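PDB 3VUP: beta-1,4-mannanase, which hydrolyses the beta-1,4-linked mannose backbone of mannan, probably as a digestive enzyme of the common sea hare. Local coordinates for residues 30-34 against 35-39; 272-275 against 276-279; 303-306 against 307-311. All blocks are in the same frame, centred on the assembly; numbering follows the deposited sequence. Where two conformers were deposited one is given.

Contact 1: 30-34 against 35-39; sequences YDFGD and GQWQR
With CG anti to the carbonyl carbon (chi1 -64°) and an extended chain, Q36 carries NE2 to F32 O; in W37, CG anti to the backbone N (chi1 162°) lays the indole alongside F32. The setting is a type I' beta turn, G33 to Q36, that leads into helix 36-53 of a TIM barrel. G35 is the N-cap. Within the turn, Q36 N donates to G33 O at 2.9 Å. The Q36 amide adds two weak bonds: NE2 to F32 O at 2.9 Å and NE2 to G33 O at 3.1 Å. T69 OG1 is a further partner of NE2, so the amide end is tied to more than the turn.

F32 and W37 point the same way, with ring planes only 10° apart. They are slid past each other and barely overlap; their closest atoms are F32 CE1 and W37 CE3, 3.5 Å apart. M88, M92 and L95 of helix 88-101 pack against F32, and D94 of that helix accepts from W37 NE1. In one of its two conformers R39 puts NH2 2.6 Å from D34 O, a bond that may not hold in the other, with G35 O over one guanidinium face. D31 turns its carboxylate away to the backbone N atoms of M26 and S27. Its carbonyl stays in the contact, where D31 O takes a CA-H...O approach from W37 CA at 3.0 Å.

Contact 2: 272-275 against 276-279; sequences EVAP and FTHQ
A274 O is gripped by two firm donors that come from opposite faces of its carbonyl plane. H278 ND1 is the nearer, at 2.8 Å, and its bond is nearly straight, with an angle of 163° at the hydrogen. The oxygen lies in the plane of the imidazole, at the ring edge. T277 N reaches the same oxygen from the other face, 3.1 Å from A274 O and well above the carbonyl plane. T277 OG1 also stands near, 3.2 Å from A274 O, but its proton has another acceptor within reach.

The H278 ring is placed by its first torsion, which sets CG anti to the carbonyl carbon (chi1 -66°) and folds the imidazole back over the chain. The bond from ND1 to A274 O places a proton on ND1 and holds the ring's rotation. The ring also passes the backbone of E272, with H278 CE1 3.1 Å from E272 O. A second backbone bond, H278 N to P275 O at 3.2 Å, enters from far above the carbonyl plane. Together these bonds close a compact turn with a short 3-10 step at P275 and F276.

The turn is plain structural packing in the long loop between barrel strands 259-262 and 289-293. F276 stacks on W270 and meets F294 edge-to-face, and H278 makes an edge-to-face pair with F234. Y283 gives its hydroxyl to V273 O and touches the side chains of P275 and H278. The F276 side chain also rests on M307 and V311 of helix 304-313, which packs the loop against that helix.

Contact 3: 303-306 against 307-311; sequences TITQ and MFNYV
M307 begins the second segment with a backbone bond from its N to T303 O, 2.9 Å long and in the carbonyl plane. This is the first turn of helix 304-313, in the beta-alpha-beta unit between barrel strands 289-293 and 318-322. T303 is the N-cap, and with Q306 it forms a capping box: Q306 N donates to T303 OG1 and T303 N to Q306 OE1. The M307 side chain bends at chi3, and its SD lies 4.2 Å from I304 CD1.

F308 follows, with its N bonded to I304 O at 3.0 Å. Its side chain and that of I304 lie side by side and point the same way. I304 CG1 sits in the ring plane at the edge of F308, 3.9 Å from CE2. I304 reaches this place because CG1 is anti to its backbone N (chi1 -163°). F308 packs onward against A319 and S321 of strand 318-322 and I335 of helix 324-338.

N309 doubles the helical bond to T305 O. Its N donates at 3.0 Å from one face of the carbonyl plane. ND2 donates to T305 O from the opposite face at 2.9 Å, almost straight (175°), with the oxygen in the plane of the N309 amide. ND2 also donates to N337 OD1, so the amide links two helices. A leucine at this position would probably leave N337 OD1 without this donor and T305 O with the backbone N alone.

Y310 leads its ring away from the first segment, so that OH bonds to H278 O, and the ring stacks with H314. Its backbone stays in the helix, with Y310 N donating to Q306 O at 2.8 Å.

How the contacts relate
Following the chain, contact 1 comes first, where the loop after strand 18-22 turns into helix 36-53. Contact 2 closes a turn in the loop between strands 259-262 and 289-293. Contact 3 opens helix 304-313 after strand 289-293. The three lie in series; none encloses or crosses another. Contact 1 stands apart, its nearest atoms about 24 Å from contact 2 and about 20 Å from contact 3. It lies across the chain's centre from contact 2. Contacts 2 and 3 touch, with Y310 OH and H278 O 2.7 Å apart in a probable hydrogen bond. That pair ties the loop before strand 289-293 to the helix after it.

Contact 1: 30-34 against 35-39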
loop_
_atom_site.group_PDB
_atom_site.type_symbol
_atom_site.label_atom_id
_atom_site.label_comp_id
_atom_site.label_asym_id
_atom_site.label_seq_id
_atom_site.Cartn_x
_atom_site.Cartn_y
_atom_site.Cartn_z
ATOM N N TYR A 30 5.314 -15.919 -0.700
ATOM C CA TYR A 30 4.965 -17.323 -0.502
ATOM C C TYR A 30 4.035 -17.494 0.692
ATOM O O TYR A 30 4.098 -18.507 1.388
ATOM C CB TYR A 30 6.238 -18.141 -0.253
ATOM C CG TYR A 30 6.806 -18.723 -1.502
ATOM C CD1 TYR A 30 7.415 -17.917 -2.443
ATOM C CD2 TYR A 30 6.724 -20.087 -1.748
ATOM C CE1 TYR A 30 7.922 -18.453 -3.605
ATOM C CE2 TYR A 30 7.221 -20.630 -2.895
ATOM C CZ TYR A 30 7.827 -19.814 -3.824
ATOM O OH TYR A 30 8.314 -20.386 -4.973
ATOM N N ASP A 31 3.175 -16.509 0.931
ATOM C CA ASP A 31 2.308 -16.508 2.105
ATOM C C ASP A 31 0.859 -16.889 1.806
ATOM O O ASP A 31 0.137 -17.293 2.707
ATOM C CB ASP A 31 2.303 -15.127 2.767
ATOM C CG ASP A 31 3.565 -14.828 3.555
ATOM O OD1 ASP A 31 4.107 -15.752 4.204
ATOM O OD2 ASP A 31 3.977 -13.642 3.564
ATOM N N PHE A 32 0.440 -16.720 0.551
ATOM C CA PHE A 32 -0.959 -16.871 0.161
ATOM C C PHE A 32 -1.104 -17.725 -1.077
ATOM O O PHE A 32 -0.287 -17.646 -1.985
ATOM C CB PHE A 32 -1.603 -15.499 -0.047
ATOM C CG PHE A 32 -1.683 -14.718 1.216
ATOM C CD1 PHE A 32 -2.707 -14.958 2.117
ATOM C CD2 PHE A 32 -0.685 -13.823 1.560
ATOM C CE1 PHE A 32 -2.757 -14.295 3.316
ATOM C CE2 PHE A 32 -0.728 -13.156 2.768
ATOM C CZ PHE A 32 -1.772 -13.387 3.640
ATOM N N GLY A 33 -2.155 -18.536 -1.109
ATOM C CA GLY A 33 -2.422 -19.378 -2.259
ATOM C C GLY A 33 -1.600 -20.648 -2.219
ATOM O O GLY A 33 -0.610 -20.732 -1.495
ATOM N N ASP A 34 -2.017 -21.643 -2.995
ATOM C CA ASP A 34 -1.311 -22.918 -3.082
ATOM C C ASP A 34 -0.949 -23.510 -1.712
ATOM O O ASP A 34 0.137 -24.075 -1.527
ATOM C CB ASP A 34 -0.079 -22.791 -3.989
ATOM C CG ASP A 34 -0.447 -22.527 -5.446
ATOM O OD1 ASP A 34 -1.648 -22.601 -5.789
ATOM O OD2 ASP A 34 0.470 -22.261 -6.256
ATOM N N GLY A 35 -1.874 -23.377 -0.763
ATOM C CA GLY A 35 -1.721 -23.954 0.563
ATOM C C GLY A 35 -0.782 -23.206 1.493
ATOM O O GLY A 35 -0.527 -23.653 2.609
ATOM N N GLN A 36 -0.279 -22.059 1.053
ATOM C CA GLN A 36 0.793 -21.384 1.774
ATOM C C GLN A 36 0.332 -20.634 3.019
ATOM O O GLN A 36 1.097 -20.471 3.971
ATOM C CB GLN A 36 1.546 -20.444 0.828
ATOM C CG GLN A 36 2.247 -21.214 -0.278
ATOM C CD GLN A 36 2.824 -20.346 -1.386
ATOM O OE1 GLN A 36 3.925 -20.606 -1.855
ATOM N NE2 GLN A 36 2.081 -19.334 -1.825
ATOM N N TRP A 37 -0.910 -20.162 3.011
ATOM C CA TRP A 37 -1.425 -19.432 4.165
ATOM C C TRP A 37 -1.550 -20.335 5.384
ATOM O O TRP A 37 -1.092 -19.987 6.474
ATOM C CB TRP A 37 -2.751 -18.741 3.844
ATOM C CG TRP A 37 -3.523 -18.357 5.069
ATOM C CD1 TRP A 37 -4.642 -18.969 5.545
ATOM C CD2 TRP A 37 -3.224 -17.295 5.991
ATOM N NE1 TRP A 37 -5.066 -18.362 6.696
ATOM C CE2 TRP A 37 -4.218 -17.327 6.993
ATOM C CE3 TRP A 37 -2.224 -16.321 6.064
ATOM C CZ2 TRP A 37 -4.240 -16.425 8.053
ATOM C CZ3 TRP A 37 -2.250 -15.422 7.123
ATOM C CH2 TRP A 37 -3.250 -15.485 8.101
ATOM N N GLN A 38 -2.150 -21.504 5.207
ATOM C CA GLN A 38 -2.288 -22.399 6.346
ATOM C C GLN A 38 -0.919 -22.842 6.874
ATOM O O GLN A 38 -0.765 -23.078 8.072
ATOM C CB GLN A 38 -3.188 -23.593 6.015
ATOM C CG GLN A 38 -4.655 -23.226 5.796
ATOM C CD GLN A 38 -5.318 -22.599 7.018
ATOM O OE1 GLN A 38 -4.906 -22.826 8.159
ATOM N NE2 GLN A 38 -6.361 -21.811 6.778
ATOM N N ARG A 39 0.074 -22.928 5.990
ATOM C CA ARG A 39 1.423 -23.284 6.413
ATOM C C ARG A 39 2.099 -22.174 7.215
ATOM O O ARG A 39 2.884 -22.451 8.124
ATOM C CB ARG A 39 2.284 -23.685 5.215
ATOM C CG ARG A 39 1.933 -25.054 4.654
ATOM C CD ARG A 39 2.950 -25.520 3.624
ATOM N NE ARG A 39 2.813 -24.810 2.357
ATOM C CZ ARG A 39 2.033 -25.213 1.360
ATOM N NH1 ARG A 39 1.317 -26.323 1.482
ATOM N NH2 ARG A 39 1.967 -24.508 0.240
#

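Contact 2: 272-275 against 276-279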
loop_
_atom_site.group_PDB
_atom_site.type_symbol
_atom_site.label_atom_id
_atom_site.label_comp_id
_atom_site.label_asym_id
_atom_site.label_seq_id
_atom_site.Cartn_x
_atom_site.Cartn_y
_atom_site.Cartn_z
ATOM N N GLU A 272 14.445 17.140 1.186
ATOM C CA GLU A 272 13.749 18.421 1.250
ATOM C C GLU A 272 12.230 18.311 1.226
ATOM O O GLU A 272 11.528 19.294 1.461
ATOM C CB GLU A 272 14.216 19.339 0.123
ATOM C CG GLU A 272 15.717 19.558 0.068
ATOM C CD GLU A 272 16.122 20.477 -1.068
ATOM O OE1 GLU A 272 15.226 20.929 -1.811
ATOM O OE2 GLU A 272 17.331 20.747 -1.221
ATOM N N VAL A 273 11.723 17.116 0.944
ATOM C CA VAL A 273 10.292 16.911 0.778
ATOM C C VAL A 273 9.768 15.960 1.870
ATOM O O VAL A 273 8.598 15.585 1.877
ATOM C CB VAL A 273 10.013 16.387 -0.660
ATOM C CG1 VAL A 273 8.529 16.349 -0.990
ATOM C CG2 VAL A 273 10.719 17.285 -1.663
ATOM N N ALA A 274 10.625 15.609 2.825
ATOM C CA ALA A 274 10.312 14.521 3.751
ATOM C C ALA A 274 9.078 14.776 4.613
ATOM O O ALA A 274 8.957 15.824 5.238
ATOM C CB ALA A 274 11.503 14.225 4.643
ATOM N N PRO A 275 8.178 13.790 4.688
ATOM C CA PRO A 275 7.031 13.936 5.587
ATOM C C PRO A 275 7.439 14.201 7.039
ATOM O O PRO A 275 6.720 14.908 7.739
ATOM C CB PRO A 275 6.304 12.601 5.425
ATOM C CG PRO A 275 6.548 12.261 3.969
ATOM C CD PRO A 275 7.996 12.672 3.747
ATOM N N PHE A 276 8.594 13.689 7.459
ATOM C CA PHE A 276 9.065 13.838 8.835
ATOM C C PHE A 276 9.649 15.201 9.173
ATOM O O PHE A 276 10.026 15.439 10.313
ATOM C CB PHE A 276 10.013 12.692 9.195
ATOM C CG PHE A 276 9.289 11.429 9.493
ATOM C CD1 PHE A 276 8.695 11.252 10.735
ATOM C CD2 PHE A 276 9.139 10.441 8.541
ATOM C CE1 PHE A 276 7.978 10.110 11.031
ATOM C CE2 PHE A 276 8.434 9.288 8.830
ATOM C CZ PHE A 276 7.853 9.124 10.070
ATOM N N THR A 277 9.700 16.103 8.196
ATOM C CA THR A 277 10.070 17.494 8.457
ATOM C C THR A 277 9.010 18.458 7.930
ATOM O O THR A 277 9.228 19.668 7.879
ATOM C CB THR A 277 11.431 17.850 7.851
ATOM O OG1 THR A 277 11.398 17.569 6.448
ATOM C CG2 THR A 277 12.551 17.057 8.521
ATOM N N HIS A 278 7.856 17.911 7.564
ATOM C CA HIS A 278 6.742 18.689 7.049
ATOM C C HIS A 278 5.434 18.273 7.709
ATOM O O HIS A 278 5.420 17.498 8.673
ATOM C CB HIS A 278 6.704 18.580 5.524
ATOM C CG HIS A 278 7.895 19.213 4.885
ATOM N ND1 HIS A 278 9.069 18.530 4.655
ATOM C CD2 HIS A 278 8.129 20.499 4.527
ATOM C CE1 HIS A 278 9.961 19.360 4.144
ATOM N NE2 HIS A 278 9.414 20.560 4.054
ATOM N N GLN A 279 4.337 18.833 7.229
ATOM C CA GLN A 279 3.039 18.437 7.735
ATOM C C GLN A 279 2.146 18.096 6.552
ATOM O O GLN A 279 2.441 18.472 5.410
ATOM C CB GLN A 279 2.435 19.504 8.642
ATOM C CG GLN A 279 2.181 20.830 7.958
ATOM C CD GLN A 279 1.641 21.897 8.918
ATOM O OE1 GLN A 279 0.785 21.622 9.765
ATOM N NE2 GLN A 279 2.139 23.119 8.783
#

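Contact 3: 303-306 against 307-311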
loop_
_atom_site.group_PDB
_atom_site.type_symbol
_atom_site.label_atom_id
_atom_site.label_comp_id
_atom_site.label_asym_id
_atom_site.label_seq_id
_atom_site.Cartn_x
_atom_site.Cartn_y
_atom_site.Cartn_z
ATOM N N THR A 303 13.888 8.876 17.525
ATOM C CA THR A 303 13.548 7.549 18.028
ATOM C C THR A 303 12.246 7.101 17.362
ATOM O O THR A 303 11.484 7.927 16.874
ATOM C CB THR A 303 13.308 7.552 19.543
ATOM O OG1 THR A 303 12.145 8.339 19.815
ATOM C CG2 THR A 303 14.513 8.096 20.300
ATOM N N ILE A 304 11.963 5.800 17.372
ATOM C CA ILE A 304 10.714 5.328 16.786
ATOM C C ILE A 304 9.493 5.959 17.489
ATOM O O ILE A 304 8.484 6.247 16.852
ATOM C CB ILE A 304 10.636 3.783 16.782
ATOM C CG1 ILE A 304 9.561 3.292 15.809
ATOM C CG2 ILE A 304 10.422 3.249 18.187
ATOM C CD1 ILE A 304 9.930 3.473 14.339
ATOM N N THR A 305 9.590 6.211 18.792
ATOM C CA THR A 305 8.485 6.858 19.496
ATOM C C THR A 305 8.289 8.287 18.988
ATOM O O THR A 305 7.161 8.721 18.738
ATOM C CB THR A 305 8.680 6.820 21.029
ATOM O OG1 THR A 305 8.659 5.456 21.466
ATOM C CG2 THR A 305 7.571 7.571 21.744
ATOM N N GLN A 306 9.388 9.012 18.812
ATOM C CA GLN A 306 9.300 10.345 18.237
ATOM C C GLN A 306 8.671 10.301 16.852
ATOM O O GLN A 306 7.926 11.214 16.482
ATOM C CB GLN A 306 10.669 11.019 18.187
ATOM C CG GLN A 306 11.118 11.500 19.556
ATOM C CD GLN A 306 12.560 11.947 19.570
ATOM O OE1 GLN A 306 13.401 11.402 18.861
ATOM N NE2 GLN A 306 12.855 12.948 20.379
ATOM N N MET A 307 8.974 9.251 16.088
ATOM C CA MET A 307 8.450 9.144 14.730
ATOM C C MET A 307 6.936 8.937 14.734
ATOM O O MET A 307 6.217 9.629 14.019
ATOM C CB MET A 307 9.174 8.042 13.950
ATOM C CG MET A 307 10.658 8.323 13.784
ATOM S SD MET A 307 11.542 7.087 12.831
ATOM C CE MET A 307 11.165 7.637 11.171
ATOM N N PHE A 308 6.445 7.994 15.535
ATOM C CA PHE A 308 5.000 7.780 15.617
ATOM C C PHE A 308 4.273 9.034 16.096
ATOM O O PHE A 308 3.233 9.414 15.550
ATOM C CB PHE A 308 4.659 6.590 16.511
ATOM C CG PHE A 308 4.647 5.268 15.784
ATOM C CD1 PHE A 308 3.508 4.830 15.117
ATOM C CD2 PHE A 308 5.773 4.463 15.756
ATOM C CE1 PHE A 308 3.493 3.615 14.454
ATOM C CE2 PHE A 308 5.762 3.249 15.095
ATOM C CZ PHE A 308 4.626 2.824 14.442
ATOM N N ASN A 309 4.828 9.704 17.105
ATOM C CA ASN A 309 4.237 10.950 17.598
ATOM C C ASN A 309 4.265 12.030 16.529
ATOM O O ASN A 309 3.300 12.774 16.368
ATOM C CB ASN A 309 4.928 11.421 18.881
ATOM C CG ASN A 309 4.411 10.703 20.106
ATOM O OD1 ASN A 309 3.468 11.149 20.740
ATOM N ND2 ASN A 309 5.010 9.570 20.431
ATOM N N TYR A 310 5.377 12.125 15.803
ATOM C CA TYR A 310 5.495 13.140 14.764
ATOM C C TYR A 310 4.370 12.980 13.746
ATOM O O TYR A 310 3.693 13.944 13.388
ATOM C CB TYR A 310 6.862 13.087 14.067
ATOM C CG TYR A 310 7.027 14.249 13.126
ATOM C CD1 TYR A 310 6.460 14.225 11.862
ATOM C CD2 TYR A 310 7.689 15.405 13.522
ATOM C CE1 TYR A 310 6.553 15.308 11.020
ATOM C CE2 TYR A 310 7.803 16.495 12.675
ATOM C CZ TYR A 310 7.226 16.441 11.425
ATOM O OH TYR A 310 7.337 17.531 10.598
ATOM N N VAL A 311 4.172 11.761 13.265
ATOM C CA VAL A 311 3.148 11.533 12.259
ATOM C C VAL A 311 1.775 11.930 12.806
ATOM O O VAL A 311 1.017 12.654 12.155
ATOM C CB VAL A 311 3.140 10.066 11.774
ATOM C CG1 VAL A 311 2.020 9.845 10.797
ATOM C CG2 VAL A 311 4.471 9.697 11.137
#